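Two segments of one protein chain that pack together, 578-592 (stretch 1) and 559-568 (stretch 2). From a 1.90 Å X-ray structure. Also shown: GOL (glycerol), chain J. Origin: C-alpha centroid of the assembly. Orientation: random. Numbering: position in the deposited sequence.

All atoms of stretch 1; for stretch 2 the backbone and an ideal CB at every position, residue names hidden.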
# COMPACT_ATOMS: atom_id res chain seq x y z
N GLY A 578 -2.77 -10.83 -5.81
CA GLY A 578 -3.71 -10.71 -6.91
C GLY A 578 -3.42 -9.53 -7.81
O GLY A 578 -3.41 -9.65 -9.04
N ASP A 579 -3.19 -8.36 -7.21
CA ASP A 579 -2.91 -7.15 -7.97
C ASP A 579 -1.69 -7.31 -8.87
O ASP A 579 -1.68 -6.87 -10.02
CB ASP A 579 -2.66 -5.96 -7.04
CG ASP A 579 -3.79 -5.72 -6.05
OD1 ASP A 579 -4.13 -4.54 -5.82
OD2 ASP A 579 -4.31 -6.70 -5.48
N SER A 580 -0.65 -7.94 -8.33
CA SER A 580 0.61 -8.12 -9.05
C SER A 580 0.53 -8.81 -10.41
O SER A 580 1.38 -8.58 -11.26
CB SER A 580 1.63 -8.84 -8.17
OG SER A 580 1.34 -10.23 -8.09
N ARG A 581 -0.45 -9.68 -10.61
CA ARG A 581 -0.56 -10.37 -11.90
C ARG A 581 -0.79 -9.34 -13.01
O ARG A 581 -0.09 -9.35 -14.02
CB ARG A 581 -1.70 -11.39 -11.88
CG ARG A 581 -1.85 -12.17 -13.19
CD ARG A 581 -2.84 -11.52 -14.14
NE ARG A 581 -2.87 -12.18 -15.45
CZ ARG A 581 -3.79 -11.97 -16.38
NH1 ARG A 581 -3.74 -12.62 -17.54
NH2 ARG A 581 -4.79 -11.12 -16.15
N ASN A 582 -1.76 -8.46 -12.81
CA ASN A 582 -2.05 -7.43 -13.81
C ASN A 582 -0.92 -6.42 -13.87
O ASN A 582 -0.52 -5.99 -14.95
CB ASN A 582 -3.37 -6.72 -13.48
CG ASN A 582 -4.59 -7.59 -13.71
OD1 ASN A 582 -4.48 -8.74 -14.14
ND2 ASN A 582 -5.76 -7.04 -13.43
N GLU A 583 -0.41 -6.02 -12.71
CA GLU A 583 0.66 -5.05 -12.65
C GLU A 583 1.90 -5.53 -13.41
O GLU A 583 2.58 -4.74 -14.05
CB GLU A 583 1.01 -4.73 -11.20
CG GLU A 583 -0.15 -4.12 -10.42
CD GLU A 583 0.18 -3.92 -8.94
OE1 GLU A 583 0.58 -4.91 -8.28
OE2 GLU A 583 0.04 -2.79 -8.44
N ALA A 584 2.18 -6.83 -13.35
CA ALA A 584 3.35 -7.37 -14.04
C ALA A 584 3.18 -7.23 -15.55
O ALA A 584 4.11 -6.81 -16.24
CB ALA A 584 3.56 -8.85 -13.67
N LEU A 585 2.01 -7.59 -16.06
CA LEU A 585 1.75 -7.49 -17.49
C LEU A 585 1.85 -6.06 -18.00
O LEU A 585 2.43 -5.81 -19.07
CB LEU A 585 0.37 -8.06 -17.83
CG LEU A 585 0.20 -9.57 -17.62
CD1 LEU A 585 -1.25 -9.94 -17.86
CD2 LEU A 585 1.11 -10.33 -18.58
N VAL A 586 1.28 -5.11 -17.27
CA VAL A 586 1.36 -3.72 -17.69
C VAL A 586 2.82 -3.31 -17.70
O VAL A 586 3.30 -2.67 -18.64
CB VAL A 586 0.58 -2.80 -16.74
CG1 VAL A 586 0.74 -1.35 -17.17
CG2 VAL A 586 -0.89 -3.19 -16.73
N ASN A 587 3.54 -3.71 -16.66
CA ASN A 587 4.96 -3.42 -16.54
C ASN A 587 5.75 -3.92 -17.76
O ASN A 587 6.63 -3.23 -18.27
CB ASN A 587 5.51 -4.07 -15.27
CG ASN A 587 6.98 -4.42 -15.38
OD1 ASN A 587 7.84 -3.54 -15.49
ND2 ASN A 587 7.29 -5.71 -15.36
N TYR A 588 5.43 -5.13 -18.23
CA TYR A 588 6.13 -5.69 -19.39
C TYR A 588 6.01 -4.77 -20.60
O TYR A 588 6.96 -4.61 -21.37
CB TYR A 588 5.55 -7.07 -19.76
CG TYR A 588 5.78 -8.16 -18.73
CD1 TYR A 588 4.86 -9.20 -18.58
CD2 TYR A 588 6.91 -8.17 -17.91
CE1 TYR A 588 5.05 -10.20 -17.64
CE2 TYR A 588 7.12 -9.17 -16.97
CZ TYR A 588 6.18 -10.19 -16.83
OH TYR A 588 6.34 -11.16 -15.88
N TYR A 589 4.84 -4.17 -20.77
CA TYR A 589 4.65 -3.29 -21.92
C TYR A 589 5.12 -1.85 -21.76
O TYR A 589 5.56 -1.24 -22.73
CB TYR A 589 3.18 -3.32 -22.36
CG TYR A 589 2.86 -4.48 -23.28
CD1 TYR A 589 2.87 -5.79 -22.82
CD2 TYR A 589 2.57 -4.26 -24.63
CE1 TYR A 589 2.61 -6.86 -23.67
CE2 TYR A 589 2.31 -5.33 -25.50
CZ TYR A 589 2.33 -6.63 -25.01
OH TYR A 589 2.07 -7.68 -25.85
N VAL A 590 5.04 -1.31 -20.55
CA VAL A 590 5.45 0.08 -20.36
C VAL A 590 6.87 0.30 -19.84
O VAL A 590 7.47 1.34 -20.11
CB VAL A 590 4.46 0.84 -19.44
CG1 VAL A 590 3.04 0.63 -19.94
CG2 VAL A 590 4.61 0.37 -18.01
N PHE A 591 7.41 -0.67 -19.10
CA PHE A 591 8.77 -0.54 -18.56
C PHE A 591 9.72 -1.67 -18.97
O PHE A 591 10.87 -1.42 -19.32
CB PHE A 591 8.73 -0.46 -17.03
CG PHE A 591 7.97 0.73 -16.52
CD1 PHE A 591 8.27 2.01 -16.96
CD2 PHE A 591 6.95 0.56 -15.58
CE1 PHE A 591 7.57 3.11 -16.48
CE2 PHE A 591 6.24 1.66 -15.10
CZ PHE A 591 6.56 2.94 -15.55
N GLY A 592 9.24 -2.91 -18.91
CA GLY A 592 10.05 -4.06 -19.29
C GLY A 592 10.91 -4.69 -18.20
O GLY A 592 11.81 -5.48 -18.50
N UNK A 559 4.32 4.19 -9.73
CA UNK A 559 4.15 4.43 -8.30
C UNK A 559 3.83 3.19 -7.48
O UNK A 559 3.98 3.20 -6.25
CB UNK A 559 3.04 5.46 -8.09
N UNK A 560 3.37 2.14 -8.14
CA UNK A 560 3.04 0.90 -7.45
C UNK A 560 4.15 -0.12 -7.60
O UNK A 560 3.93 -1.32 -7.44
CB UNK A 560 1.72 0.33 -7.98
N UNK A 561 5.35 0.37 -7.91
CA UNK A 561 6.52 -0.49 -8.04
C UNK A 561 7.58 0.02 -7.07
O UNK A 561 8.25 1.01 -7.33
CB UNK A 561 7.04 -0.51 -9.48
N UNK A 562 7.68 -0.64 -5.92
CA UNK A 562 8.66 -0.29 -4.89
C UNK A 562 9.66 -1.45 -4.93
O UNK A 562 10.09 -1.85 -6.01
CB UNK A 562 8.03 -0.10 -3.51
N UNK A 563 10.03 -1.98 -3.77
CA UNK A 563 10.95 -3.12 -3.74
C UNK A 563 10.15 -4.33 -4.22
O UNK A 563 10.72 -5.38 -4.56
CB UNK A 563 11.54 -3.35 -2.35
N UNK A 564 8.83 -4.18 -4.24
CA UNK A 564 7.91 -5.20 -4.72
C UNK A 564 6.76 -4.42 -5.34
O UNK A 564 6.67 -3.21 -5.17
CB UNK A 564 7.45 -6.14 -3.61
N UNK A 565 5.89 -5.10 -6.08
CA UNK A 565 4.73 -4.42 -6.63
C UNK A 565 3.89 -4.16 -5.38
O UNK A 565 4.01 -4.90 -4.40
CB UNK A 565 4.00 -5.23 -7.70
N UNK A 566 3.08 -3.11 -5.38
CA UNK A 566 2.22 -2.84 -4.24
C UNK A 566 0.85 -2.47 -4.77
O UNK A 566 0.70 -2.10 -5.94
CB UNK A 566 2.79 -1.73 -3.35
N UNK A 567 -0.17 -2.61 -3.93
CA UNK A 567 -1.53 -2.29 -4.34
C UNK A 567 -1.66 -0.79 -4.60
O UNK A 567 -2.24 -0.37 -5.60
CB UNK A 567 -2.53 -2.74 -3.28
N UNK A 568 -1.10 0.02 -3.70
CA UNK A 568 -1.14 1.47 -3.84
C UNK A 568 -0.03 2.13 -3.01
O UNK A 568 0.51 1.52 -2.09
CB UNK A 568 -2.51 2.00 -3.42
C1 GOL J . -5.78 -3.92 -1.58
O1 GOL J . -6.03 -2.64 -1.72
C2 GOL J . -6.32 -4.70 -2.78
O2 GOL J . -5.77 -4.22 -4.00
C3 GOL J . -6.00 -6.18 -2.61
O3 GOL J . -6.47 -6.95 -3.72

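Position 559 lies beyond the reach of the 578-590 helix; its ideal CB finds nothing of stretch 1 within 5.5 Å. The residue is L559.

At 560 the CA-to-CB bond points toward the helix, and the ideal CB already sits 3.6 Å from E583 OE2. A small side chain suits such a spot, polar or not: alanine, serine or cysteine. It is C560.

Position 561 also points toward stretch 1, but its ideal CB touches nothing. N587 and the F591 ring wait farther off, so a long, flexible, largely apolar chain fits, methionine or leucine among the candidates. M561 is the deposited residue. With chi1 m, chi2 t and chi3 p it extends until M561 CE lies 3.5 Å from N587 OD1 and M561 SD 3.8 Å from F591 CD2, the sulfur meeting the ring obliquely.

Positions 562, 563 and 564 swing out of reach, and stretch 1 cannot choose among side chains there. They are E562, D563 and T564. The turn holds itself together: E562 N bonds to T564 O at 2.9 Å, and T564 OG1 donates to the backbone O of 565 at 3.0 Å.

The helix speaks most clearly at 565. The ideal CB points toward it, 3.5 Å from E583 OE1 and 4.3 Å from S580 CB, and small A584 leaves space between S580 and N587. A broad apolar group is wanted; phenylalanine, leucine or methionine could serve. F565 has more of its own surface covered than any other residue of the contact. Its ring spreads along the helix: A584 N lies over one face, F565 CZ comes 3.8 Å from A584 CA, and N587 CB stands at the edge, 4.2 Å from F565 CE2.

At 566 CA-to-CB points away, leaving the choice open to many residues; the backbone does the work. The residue is V566, whose O lies 2.7 Å from E583 OE2, so close for two oxygens that the acid probably carries a proton and donates it.

Position 567 points sideways, its ideal CB 3.5 Å from D579 OD1. Serine or asparagine might seem natural beside that carboxylate; another acid would need its charge turned elsewhere. D567, chi1 p, leads its end away. Glycerol spans the two acids: GOL O1 donates to D567 OD2 at 3.0 Å, GOL O2 to D579 OD1 at a very short 2.5 Å. Water 1 lies 2.8 Å from D567 O and 2.8 Å from D579 OD1, within hydrogen-bonding reach of both.

Position 568 points sideways without contact, leaving many choices; it is C568.

Stretch 2, residues 559-568: LCMEDTFVDC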
# COMPACT_ATOMS: atom_id res chain seq x y z
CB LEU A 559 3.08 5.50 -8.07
CG LEU A 559 3.30 6.88 -8.68
CD1 LEU A 559 2.20 7.80 -8.18
CD2 LEU A 559 4.68 7.44 -8.30
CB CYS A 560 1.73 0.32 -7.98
SG CYS A 560 0.29 1.30 -7.50
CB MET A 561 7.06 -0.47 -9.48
CG MET A 561 6.22 -1.26 -10.48
SD MET A 561 6.75 -1.09 -12.20
CE MET A 561 8.17 -2.19 -12.25
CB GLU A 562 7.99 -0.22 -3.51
CG GLU A 562 6.85 0.79 -3.42
CD GLU A 562 6.27 0.92 -2.02
OE1 GLU A 562 5.30 1.69 -1.86
OE2 GLU A 562 6.79 0.27 -1.08
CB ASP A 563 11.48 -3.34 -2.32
CG ASP A 563 10.38 -3.56 -1.32
OD1 ASP A 563 10.22 -4.71 -0.85
OD2 ASP A 563 9.65 -2.59 -1.01
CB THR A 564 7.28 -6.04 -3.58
OG1 THR A 564 6.50 -5.18 -2.74
CG2 THR A 564 8.35 -6.73 -2.75
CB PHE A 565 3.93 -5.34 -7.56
CG PHE A 565 4.55 -5.55 -8.91
CD1 PHE A 565 5.10 -6.78 -9.26
CD2 PHE A 565 4.59 -4.51 -9.83
CE1 PHE A 565 5.67 -6.97 -10.52
CE2 PHE A 565 5.15 -4.69 -11.09
CZ PHE A 565 5.70 -5.93 -11.44
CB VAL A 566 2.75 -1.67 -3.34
CG1 VAL A 566 4.06 -2.07 -2.70
CG2 VAL A 566 2.92 -0.40 -4.16
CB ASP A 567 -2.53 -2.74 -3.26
CG ASP A 567 -2.26 -2.11 -1.90
OD1 ASP A 567 -1.08 -1.87 -1.57
OD2 ASP A 567 -3.23 -1.88 -1.14
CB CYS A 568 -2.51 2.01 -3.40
SG CYS A 568 -2.97 1.62 -1.69
O HOH W 1 -3.23 -2.35 -7.39
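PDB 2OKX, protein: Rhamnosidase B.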